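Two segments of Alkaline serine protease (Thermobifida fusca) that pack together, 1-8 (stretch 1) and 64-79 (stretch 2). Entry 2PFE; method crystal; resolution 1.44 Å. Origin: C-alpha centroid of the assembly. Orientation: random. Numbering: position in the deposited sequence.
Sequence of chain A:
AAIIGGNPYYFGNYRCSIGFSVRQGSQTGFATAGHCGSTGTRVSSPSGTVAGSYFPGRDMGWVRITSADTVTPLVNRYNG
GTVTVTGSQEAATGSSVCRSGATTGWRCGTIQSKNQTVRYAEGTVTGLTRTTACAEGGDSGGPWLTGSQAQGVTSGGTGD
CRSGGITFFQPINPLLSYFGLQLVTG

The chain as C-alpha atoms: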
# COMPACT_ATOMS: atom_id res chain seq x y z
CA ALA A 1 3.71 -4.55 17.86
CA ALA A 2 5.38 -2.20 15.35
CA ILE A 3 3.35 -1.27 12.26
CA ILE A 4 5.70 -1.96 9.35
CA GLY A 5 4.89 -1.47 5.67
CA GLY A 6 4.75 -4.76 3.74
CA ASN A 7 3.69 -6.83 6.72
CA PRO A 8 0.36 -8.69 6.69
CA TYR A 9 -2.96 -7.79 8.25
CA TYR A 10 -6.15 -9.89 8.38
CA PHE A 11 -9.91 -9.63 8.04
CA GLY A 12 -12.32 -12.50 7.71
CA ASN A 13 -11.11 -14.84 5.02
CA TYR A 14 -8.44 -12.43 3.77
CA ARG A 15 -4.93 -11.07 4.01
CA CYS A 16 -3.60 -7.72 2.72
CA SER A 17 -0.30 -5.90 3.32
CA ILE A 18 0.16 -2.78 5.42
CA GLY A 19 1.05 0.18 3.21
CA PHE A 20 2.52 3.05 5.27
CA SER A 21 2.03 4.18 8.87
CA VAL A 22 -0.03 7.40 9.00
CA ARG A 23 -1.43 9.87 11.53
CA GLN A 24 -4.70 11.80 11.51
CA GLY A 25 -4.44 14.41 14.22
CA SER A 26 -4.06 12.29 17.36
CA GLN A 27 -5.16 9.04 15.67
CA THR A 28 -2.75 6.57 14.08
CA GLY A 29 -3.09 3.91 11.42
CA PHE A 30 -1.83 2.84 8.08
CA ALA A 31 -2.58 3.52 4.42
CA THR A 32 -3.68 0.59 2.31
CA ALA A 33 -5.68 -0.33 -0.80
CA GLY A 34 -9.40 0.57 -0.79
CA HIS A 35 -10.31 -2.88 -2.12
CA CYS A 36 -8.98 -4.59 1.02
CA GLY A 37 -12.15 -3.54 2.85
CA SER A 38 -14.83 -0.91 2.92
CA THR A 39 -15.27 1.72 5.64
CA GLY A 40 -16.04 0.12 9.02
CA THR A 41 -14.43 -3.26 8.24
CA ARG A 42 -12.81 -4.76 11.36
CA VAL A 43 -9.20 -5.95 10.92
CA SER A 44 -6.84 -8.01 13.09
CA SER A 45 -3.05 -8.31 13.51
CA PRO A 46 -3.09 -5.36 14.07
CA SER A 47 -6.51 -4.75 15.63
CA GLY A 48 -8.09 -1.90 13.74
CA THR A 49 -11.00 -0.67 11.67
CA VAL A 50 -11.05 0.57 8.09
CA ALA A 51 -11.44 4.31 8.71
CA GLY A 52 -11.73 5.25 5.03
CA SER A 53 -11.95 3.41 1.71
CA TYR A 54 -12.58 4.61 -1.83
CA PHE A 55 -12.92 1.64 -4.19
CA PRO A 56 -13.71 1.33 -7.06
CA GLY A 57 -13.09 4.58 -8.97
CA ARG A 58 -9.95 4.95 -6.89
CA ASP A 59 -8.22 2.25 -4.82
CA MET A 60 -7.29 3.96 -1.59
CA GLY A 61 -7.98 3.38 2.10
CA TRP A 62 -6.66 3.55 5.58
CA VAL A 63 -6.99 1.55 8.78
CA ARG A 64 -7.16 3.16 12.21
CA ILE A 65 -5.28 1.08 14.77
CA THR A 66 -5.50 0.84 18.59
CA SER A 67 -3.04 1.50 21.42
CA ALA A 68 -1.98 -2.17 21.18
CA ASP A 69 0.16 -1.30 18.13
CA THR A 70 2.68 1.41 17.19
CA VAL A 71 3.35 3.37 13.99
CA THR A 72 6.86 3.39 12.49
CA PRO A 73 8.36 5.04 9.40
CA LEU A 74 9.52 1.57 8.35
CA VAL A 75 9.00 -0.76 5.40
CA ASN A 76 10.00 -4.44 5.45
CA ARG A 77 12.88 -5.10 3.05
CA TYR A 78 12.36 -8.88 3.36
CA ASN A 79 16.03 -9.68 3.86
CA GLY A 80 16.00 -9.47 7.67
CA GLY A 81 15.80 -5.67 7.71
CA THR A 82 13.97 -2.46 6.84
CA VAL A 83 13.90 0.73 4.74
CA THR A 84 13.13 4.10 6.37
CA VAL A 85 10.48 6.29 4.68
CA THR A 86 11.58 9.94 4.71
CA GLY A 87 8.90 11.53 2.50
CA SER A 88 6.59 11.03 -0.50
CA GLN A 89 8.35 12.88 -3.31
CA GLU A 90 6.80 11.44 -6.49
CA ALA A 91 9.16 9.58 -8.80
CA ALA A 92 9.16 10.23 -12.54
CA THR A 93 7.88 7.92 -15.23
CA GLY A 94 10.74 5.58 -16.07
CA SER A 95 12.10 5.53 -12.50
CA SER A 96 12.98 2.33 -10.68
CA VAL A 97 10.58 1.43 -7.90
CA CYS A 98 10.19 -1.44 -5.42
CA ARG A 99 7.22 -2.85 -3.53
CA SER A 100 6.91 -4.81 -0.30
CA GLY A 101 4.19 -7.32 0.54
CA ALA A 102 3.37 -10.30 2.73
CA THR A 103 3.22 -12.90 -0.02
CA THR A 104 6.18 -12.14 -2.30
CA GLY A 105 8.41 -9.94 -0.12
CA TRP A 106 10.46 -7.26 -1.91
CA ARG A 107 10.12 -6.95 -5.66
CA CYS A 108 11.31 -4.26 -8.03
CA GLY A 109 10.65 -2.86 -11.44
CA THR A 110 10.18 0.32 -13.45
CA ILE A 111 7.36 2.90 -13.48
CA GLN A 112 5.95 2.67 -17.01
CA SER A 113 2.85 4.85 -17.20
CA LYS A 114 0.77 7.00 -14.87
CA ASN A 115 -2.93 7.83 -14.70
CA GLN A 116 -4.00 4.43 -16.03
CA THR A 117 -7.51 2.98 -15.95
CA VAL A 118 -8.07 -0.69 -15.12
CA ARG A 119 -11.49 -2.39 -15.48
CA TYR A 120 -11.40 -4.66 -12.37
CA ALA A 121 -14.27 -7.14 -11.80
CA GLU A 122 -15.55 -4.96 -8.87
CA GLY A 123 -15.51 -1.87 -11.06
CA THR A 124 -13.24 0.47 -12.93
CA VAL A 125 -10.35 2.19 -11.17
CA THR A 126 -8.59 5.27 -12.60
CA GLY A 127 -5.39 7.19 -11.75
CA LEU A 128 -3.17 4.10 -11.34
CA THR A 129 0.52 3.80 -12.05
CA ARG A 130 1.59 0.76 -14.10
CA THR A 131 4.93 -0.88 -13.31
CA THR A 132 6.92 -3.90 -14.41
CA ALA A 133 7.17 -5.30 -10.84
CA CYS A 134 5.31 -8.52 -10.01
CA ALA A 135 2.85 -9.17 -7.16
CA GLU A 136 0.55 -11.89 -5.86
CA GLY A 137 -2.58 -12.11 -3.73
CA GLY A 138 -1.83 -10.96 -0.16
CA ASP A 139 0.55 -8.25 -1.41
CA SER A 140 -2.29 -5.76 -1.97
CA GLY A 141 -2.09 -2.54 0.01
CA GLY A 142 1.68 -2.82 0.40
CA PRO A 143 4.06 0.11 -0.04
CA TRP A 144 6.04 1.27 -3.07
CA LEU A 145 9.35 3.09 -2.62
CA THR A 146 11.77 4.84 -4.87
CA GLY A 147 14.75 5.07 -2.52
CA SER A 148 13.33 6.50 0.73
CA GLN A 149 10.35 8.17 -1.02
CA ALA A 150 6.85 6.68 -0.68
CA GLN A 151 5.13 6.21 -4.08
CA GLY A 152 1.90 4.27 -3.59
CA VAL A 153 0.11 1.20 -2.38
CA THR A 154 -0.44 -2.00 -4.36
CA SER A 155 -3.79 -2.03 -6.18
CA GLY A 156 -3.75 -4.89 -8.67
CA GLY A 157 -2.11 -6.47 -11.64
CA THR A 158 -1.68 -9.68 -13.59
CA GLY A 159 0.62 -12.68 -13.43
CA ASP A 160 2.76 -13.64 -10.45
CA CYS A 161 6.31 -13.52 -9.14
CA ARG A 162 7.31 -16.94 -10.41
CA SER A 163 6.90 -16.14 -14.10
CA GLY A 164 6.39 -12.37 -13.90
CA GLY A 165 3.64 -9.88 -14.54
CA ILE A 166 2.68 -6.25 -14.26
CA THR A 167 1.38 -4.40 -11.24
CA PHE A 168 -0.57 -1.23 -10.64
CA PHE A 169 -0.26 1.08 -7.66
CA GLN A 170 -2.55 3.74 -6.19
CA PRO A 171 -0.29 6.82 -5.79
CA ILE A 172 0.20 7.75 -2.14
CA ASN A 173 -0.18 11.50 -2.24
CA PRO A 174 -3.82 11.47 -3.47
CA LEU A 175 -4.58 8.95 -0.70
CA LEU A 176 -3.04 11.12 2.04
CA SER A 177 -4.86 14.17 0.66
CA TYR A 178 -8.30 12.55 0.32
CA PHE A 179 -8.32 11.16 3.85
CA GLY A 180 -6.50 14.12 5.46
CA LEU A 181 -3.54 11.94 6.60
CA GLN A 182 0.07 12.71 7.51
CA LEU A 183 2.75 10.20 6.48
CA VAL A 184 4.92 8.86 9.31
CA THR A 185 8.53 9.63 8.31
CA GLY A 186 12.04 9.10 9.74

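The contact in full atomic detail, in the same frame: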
# COMPACT_ATOMS: atom_id res chain seq x y z
N ALA A 1 2.54 -4.38 18.77
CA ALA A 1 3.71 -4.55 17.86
C ALA A 1 3.91 -3.34 16.95
O ALA A 1 3.00 -2.52 16.78
CB ALA A 1 3.55 -5.84 17.02
N ALA A 2 5.08 -3.26 16.32
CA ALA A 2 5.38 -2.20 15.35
C ALA A 2 4.55 -2.39 14.08
O ALA A 2 4.41 -3.51 13.59
CB ALA A 2 6.86 -2.22 14.99
N ILE A 3 3.99 -1.29 13.58
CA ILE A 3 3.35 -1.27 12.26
C ILE A 3 4.44 -1.04 11.23
O ILE A 3 5.08 0.01 11.21
CB ILE A 3 2.29 -0.13 12.15
CG1 ILE A 3 1.19 -0.28 13.20
CG2 ILE A 3 1.68 -0.08 10.76
CD1 ILE A 3 0.42 -1.59 13.14
N ILE A 4 4.62 -2.01 10.34
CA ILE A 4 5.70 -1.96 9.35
C ILE A 4 5.13 -2.22 7.95
O ILE A 4 4.42 -3.21 7.71
CB ILE A 4 6.89 -2.92 9.73
CG1 ILE A 4 7.53 -2.47 11.05
CG2 ILE A 4 7.94 -2.96 8.61
CD1 ILE A 4 8.63 -3.35 11.54
N GLY A 5 5.43 -1.32 7.02
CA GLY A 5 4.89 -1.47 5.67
C GLY A 5 5.35 -2.79 5.06
O GLY A 5 6.51 -3.17 5.19
N GLY A 6 4.43 -3.47 4.37
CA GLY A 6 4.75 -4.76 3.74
C GLY A 6 4.38 -5.97 4.58
O GLY A 6 4.36 -7.09 4.07
N ASN A 7 4.11 -5.75 5.86
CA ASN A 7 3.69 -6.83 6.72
C ASN A 7 2.19 -7.10 6.57
O ASN A 7 1.41 -6.19 6.23
CB ASN A 7 4.02 -6.50 8.18
CG ASN A 7 5.48 -6.72 8.52
OD1 ASN A 7 6.26 -7.27 7.73
ND2 ASN A 7 5.87 -6.28 9.72
N PRO A 8 1.76 -8.34 6.85
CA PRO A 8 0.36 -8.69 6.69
C PRO A 8 -0.58 -8.12 7.74
O PRO A 8 -0.17 -7.84 8.89
CB PRO A 8 0.36 -10.23 6.82
CG PRO A 8 1.55 -10.54 7.64
CD PRO A 8 2.58 -9.49 7.29
N ARG A 64 -7.50 2.60 10.91
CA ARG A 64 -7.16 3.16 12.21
C ARG A 64 -6.87 2.02 13.17
O ARG A 64 -7.66 1.09 13.32
CB ARG A 64 -8.28 4.06 12.75
CG ARG A 64 -7.88 4.90 13.98
CD ARG A 64 -9.05 5.75 14.53
NE ARG A 64 -10.04 6.12 13.51
CZ ARG A 64 -10.22 7.34 12.98
NH1 ARG A 64 -9.48 8.39 13.36
NH2 ARG A 64 -11.16 7.51 12.06
N ILE A 65 -5.72 2.11 13.81
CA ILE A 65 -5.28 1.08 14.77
C ILE A 65 -5.60 1.48 16.22
O ILE A 65 -6.14 2.56 16.46
CB ILE A 65 -3.78 0.75 14.59
CG1 ILE A 65 -2.94 2.01 14.83
CG2 ILE A 65 -3.53 0.20 13.19
CD1 ILE A 65 -1.45 1.74 15.01
N THR A 66 -5.26 0.60 17.17
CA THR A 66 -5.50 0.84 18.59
C THR A 66 -4.17 1.06 19.30
O THR A 66 -3.11 0.99 18.67
CB THR A 66 -6.28 -0.33 19.25
OG1 THR A 66 -5.42 -1.46 19.39
CG2 THR A 66 -7.51 -0.71 18.41
N SER A 67 -4.23 1.31 20.61
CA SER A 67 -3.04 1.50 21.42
C SER A 67 -2.15 0.25 21.50
O SER A 67 -0.98 0.34 21.90
CB SER A 67 -3.44 1.94 22.84
OG SER A 67 -4.27 0.96 23.44
N ALA A 68 -2.71 -0.90 21.14
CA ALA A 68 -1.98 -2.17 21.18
C ALA A 68 -0.87 -2.25 20.12
O ALA A 68 -0.04 -3.16 20.16
CB ALA A 68 -2.95 -3.33 21.02
N ASP A 69 -0.87 -1.31 19.18
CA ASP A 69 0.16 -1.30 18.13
C ASP A 69 0.74 0.10 17.90
O ASP A 69 0.14 1.10 18.30
CB ASP A 69 -0.40 -1.91 16.84
CG ASP A 69 -0.81 -3.36 17.04
OD1 ASP A 69 0.08 -4.24 17.01
OD2 ASP A 69 -2.01 -3.61 17.25
N THR A 70 1.92 0.16 17.29
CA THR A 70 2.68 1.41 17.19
C THR A 70 3.15 1.70 15.77
O THR A 70 3.76 0.85 15.13
CB THR A 70 3.91 1.41 18.14
OG1 THR A 70 3.50 1.07 19.48
CG2 THR A 70 4.59 2.78 18.17
N VAL A 71 2.89 2.92 15.31
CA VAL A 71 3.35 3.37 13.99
C VAL A 71 4.88 3.55 13.93
O VAL A 71 5.52 3.95 14.91
CB VAL A 71 2.62 4.65 13.54
CG1 VAL A 71 1.13 4.36 13.30
CG2 VAL A 71 2.82 5.82 14.52
N THR A 72 5.45 3.19 12.78
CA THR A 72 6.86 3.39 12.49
C THR A 72 7.00 3.96 11.07
O THR A 72 6.10 3.77 10.23
CB THR A 72 7.69 2.06 12.59
OG1 THR A 72 7.48 1.28 11.40
CG2 THR A 72 7.34 1.25 13.86
N PRO A 73 8.12 4.64 10.79
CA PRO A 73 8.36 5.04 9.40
C PRO A 73 9.06 3.94 8.60
O PRO A 73 9.87 4.24 7.72
CB PRO A 73 9.29 6.23 9.57
CG PRO A 73 10.10 5.89 10.76
CD PRO A 73 9.17 5.15 11.70
N LEU A 74 8.74 2.68 8.89
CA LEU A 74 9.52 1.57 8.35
C LEU A 74 8.75 0.77 7.31
O LEU A 74 7.52 0.66 7.37
CB LEU A 74 9.92 0.64 9.47
CG LEU A 74 10.87 1.26 10.49
CD1 LEU A 74 11.15 0.27 11.61
CD2 LEU A 74 12.17 1.73 9.81
N VAL A 75 9.51 0.23 6.36
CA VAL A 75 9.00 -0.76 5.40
C VAL A 75 9.89 -2.00 5.47
O VAL A 75 11.11 -1.89 5.60
CB VAL A 75 8.97 -0.18 3.96
CG1 VAL A 75 8.76 -1.30 2.92
CG2 VAL A 75 7.87 0.90 3.83
N ASN A 76 9.27 -3.18 5.40
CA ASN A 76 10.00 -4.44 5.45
C ASN A 76 10.72 -4.69 4.12
O ASN A 76 10.10 -4.65 3.04
CB ASN A 76 9.03 -5.58 5.78
CG ASN A 76 9.73 -6.86 6.19
OD1 ASN A 76 10.91 -7.07 5.89
ND2 ASN A 76 8.99 -7.74 6.84
N ARG A 77 12.03 -4.90 4.21
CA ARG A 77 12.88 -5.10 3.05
C ARG A 77 12.94 -6.58 2.67
O ARG A 77 13.40 -6.93 1.58
CB ARG A 77 14.26 -4.49 3.34
CG ARG A 77 15.36 -4.71 2.31
CD ARG A 77 14.95 -4.14 0.95
NE ARG A 77 16.04 -4.23 -0.02
CZ ARG A 77 16.36 -5.33 -0.71
NH1 ARG A 77 15.70 -6.46 -0.53
NH2 ARG A 77 17.37 -5.28 -1.57
N TYR A 78 12.47 -7.43 3.57
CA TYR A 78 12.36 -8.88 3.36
C TYR A 78 13.68 -9.61 3.18
O TYR A 78 13.75 -10.69 2.61
CB TYR A 78 11.34 -9.23 2.27
CG TYR A 78 9.95 -9.18 2.84
CD1 TYR A 78 9.13 -8.07 2.65
CD2 TYR A 78 9.48 -10.23 3.64
CE1 TYR A 78 7.85 -8.02 3.21
CE2 TYR A 78 8.22 -10.19 4.21
CZ TYR A 78 7.39 -9.09 3.97
OH TYR A 78 6.15 -9.09 4.56
N ASN A 79 14.73 -9.01 3.73
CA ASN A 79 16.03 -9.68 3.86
C ASN A 79 16.55 -9.70 5.30
O ASN A 79 17.74 -9.85 5.54
CB ASN A 79 17.07 -9.02 2.95
CG ASN A 79 17.27 -7.56 3.27
OD1 ASN A 79 16.68 -7.01 4.21
ND2 ASN A 79 18.11 -6.91 2.47
O HOH W 1 3.37 -1.87 20.11
O HOH W 2 1.32 -4.69 14.51

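The N-terminus is fixed by charge: Ala 1 N forms a salt bridge with Asp 69 OD1 at 3.0 Å, and a water at 3.0 Å from Ala 1 N also lies 3.0 Å from Thr 70 OG1. From here the two stretches pair in parallel register. Thr 70 N donates to Ala 1 O (2.9 Å, 159°) and Ile 3 N to Thr 70 O (2.7 Å, 170°), so Thr 70 brackets Ala 2, whose small CB rests 3.7 Å from Thr 72 CG2.

Ile 3, buried and the residue most covered by stretch 2, turns to the other face, where its CG1 lies 3.8 Å from Ile 65 CD1. Its carbonyl O accepts from Thr 72 OG1 (2.7 Å); Thr 72, with chi1 at p, also accepts at OG1 from Leu 74 N (3.1 Å), bracing the corner at Pro 73. Ile 4 lays CG2 4.2 Å from Leu 74 CB.

Pairing then resumes: Gly 5 N donates to Leu 74 O (2.9 Å), and Asn 76 N to Gly 5 O (2.8 Å, 178°). The CA atoms of Gly 5 and Val 75 are 4.2 Å apart; a CB on Gly 5 would clash with Val 75 CG2 at 3.0 Å. Gly 6, at phi 96° in a type II turn, accepts from Tyr 78 OH through its O (2.7 Å). Asn 7 OD1 finally accepts from Asn 76 ND2 (2.9 Å, 171°).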